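Local coordinates for protein SAM-dependent O-methyltransferase (PDB 1O54) that probably methylates adenosine 58 of tRNA at N1, using S-adenosyl-L-methionine as the methyl donor, at residues L185-P190 with N194-C199. Numbering follows the deposited sequence. Where two conformers were deposited one is given.
Sequences LFLDVP and NYIDKC
Leu185 and Leu187 meet the first turn of helix 196-202 through their methyl groups. Leu185 directs its CB at the helix, and CG sits anti to the backbone N (chi1 -172°), which carries both methyls to Cys199. Leu185 CD1 lies 3.9 Å from Cys199 CA and equally near Cys199 CB. Leu185 CD2 packs on the sulfur, 3.6 Å from Cys199 SG. With an alanine here both methyls are gone, which would probably leave a gap beside Cys199 and cost its sulfur its nearest apolar neighbour across the contact. Leu187 reaches the same sulfur with CD2, 4.1 Å from Cys199 SG. Leu187 CD2 also meets Ile196 CD1 at 4.0 Å, the two side chains crossing at about a right angle. Strand 182-187 lies between strands 115-119 and 207-213 in the parallel part of the Rossmann-like methyltransferase sheet. The chain turns from it into the helix, with Tyr195 as N-cap. Cys199 N hydrogen-bonds to Tyr195 O at 3.1 Å. Past the strand, Val189 sets CG2 obliquely against the Tyr195 ring, 3.9 Å from CD1. Asp188, predicted to bind S-adenosyl-L-methionine, stands between Leu187 and Val189, and the Tyr195 side chain is about 5 Å from that of Asp172, another predicted ligand-binding residue.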
# COMPACT_ATOMS: atom_id res chain seq x y z
N LEU A 185 11.55 23.86 -10.69
CA LEU A 185 10.75 24.69 -9.84
C LEU A 185 9.87 23.80 -8.99
O LEU A 185 9.21 22.90 -9.50
CB LEU A 185 9.91 25.65 -10.68
CG LEU A 185 9.13 26.74 -9.92
CD1 LEU A 185 8.95 27.95 -10.79
CD2 LEU A 185 7.80 26.20 -9.41
N PHE A 186 9.87 24.06 -7.70
CA PHE A 186 8.97 23.37 -6.76
C PHE A 186 8.00 24.38 -6.16
O PHE A 186 8.40 25.44 -5.63
CB PHE A 186 9.74 22.73 -5.62
CG PHE A 186 8.85 22.00 -4.67
CD1 PHE A 186 8.21 20.81 -5.08
CD2 PHE A 186 8.60 22.48 -3.40
CE1 PHE A 186 7.35 20.13 -4.20
CE2 PHE A 186 7.76 21.80 -2.52
CZ PHE A 186 7.12 20.64 -2.93
N LEU A 187 6.72 24.01 -6.20
CA LEU A 187 5.64 24.88 -5.81
C LEU A 187 4.87 24.21 -4.67
O LEU A 187 4.42 23.07 -4.82
CB LEU A 187 4.70 25.10 -6.97
CG LEU A 187 3.48 25.99 -6.72
CD1 LEU A 187 3.85 27.42 -6.42
CD2 LEU A 187 2.58 25.91 -7.96
N ASP A 188 4.71 24.93 -3.55
CA ASP A 188 3.96 24.40 -2.45
C ASP A 188 3.22 25.59 -1.83
O ASP A 188 3.79 26.36 -1.04
CB ASP A 188 4.87 23.76 -1.44
CG ASP A 188 4.13 23.06 -0.31
OD1 ASP A 188 2.90 23.12 -0.23
OD2 ASP A 188 4.76 22.43 0.56
N VAL A 189 1.97 25.74 -2.23
CA VAL A 189 1.11 26.87 -1.84
C VAL A 189 -0.29 26.29 -1.69
O VAL A 189 -0.55 25.18 -2.15
CB VAL A 189 1.10 28.00 -2.88
CG1 VAL A 189 2.49 28.62 -3.05
CG2 VAL A 189 0.63 27.50 -4.21
N PRO A 190 -1.21 27.00 -1.03
CA PRO A 190 -2.55 26.44 -0.87
C PRO A 190 -3.31 26.26 -2.21
O PRO A 190 -4.23 25.44 -2.31
CB PRO A 190 -3.26 27.48 0.01
CG PRO A 190 -2.16 28.27 0.66
CD PRO A 190 -1.05 28.30 -0.34
N ASN A 194 -3.38 28.74 -9.27
CA ASN A 194 -3.28 30.17 -9.50
C ASN A 194 -1.88 30.68 -9.85
O ASN A 194 -1.71 31.86 -10.14
CB ASN A 194 -3.82 30.93 -8.29
CG ASN A 194 -5.33 30.83 -8.17
OD1 ASN A 194 -6.03 30.74 -9.18
ND2 ASN A 194 -5.83 30.83 -6.96
N TYR A 195 -0.87 29.80 -9.82
CA TYR A 195 0.51 30.20 -10.07
C TYR A 195 1.21 29.45 -11.21
O TYR A 195 2.37 29.78 -11.54
CB TYR A 195 1.29 30.06 -8.78
CG TYR A 195 0.72 30.95 -7.71
CD1 TYR A 195 -0.13 30.43 -6.72
CD2 TYR A 195 0.95 32.31 -7.71
CE1 TYR A 195 -0.66 31.22 -5.76
CE2 TYR A 195 0.41 33.12 -6.76
CZ TYR A 195 -0.39 32.58 -5.78
OH TYR A 195 -0.94 33.43 -4.82
N ILE A 196 0.52 28.51 -11.84
CA ILE A 196 1.15 27.66 -12.85
C ILE A 196 1.67 28.46 -14.05
O ILE A 196 2.75 28.16 -14.56
CB ILE A 196 0.19 26.56 -13.34
CG1 ILE A 196 -0.31 25.68 -12.20
CG2 ILE A 196 0.86 25.69 -14.40
CD1 ILE A 196 0.72 25.07 -11.38
N ASP A 197 0.94 29.48 -14.49
CA ASP A 197 1.42 30.33 -15.59
C ASP A 197 2.77 30.96 -15.27
O ASP A 197 3.70 30.93 -16.08
CB ASP A 197 0.39 31.38 -16.02
CG ASP A 197 -0.02 32.32 -14.91
OD1 ASP A 197 0.16 32.05 -13.69
OD2 ASP A 197 -0.58 33.38 -15.23
N LYS A 198 2.90 31.53 -14.08
CA LYS A 198 4.16 32.17 -13.69
C LYS A 198 5.30 31.17 -13.60
O LYS A 198 6.43 31.50 -13.93
CB LYS A 198 3.98 32.85 -12.33
CG LYS A 198 2.98 34.01 -12.30
CD LYS A 198 3.13 34.93 -13.46
N CYS A 199 4.99 29.96 -13.10
CA CYS A 199 5.95 28.85 -13.05
C CYS A 199 6.43 28.48 -14.43
O CYS A 199 7.62 28.40 -14.68
CB CYS A 199 5.36 27.63 -12.32
SG CYS A 199 4.96 27.99 -10.59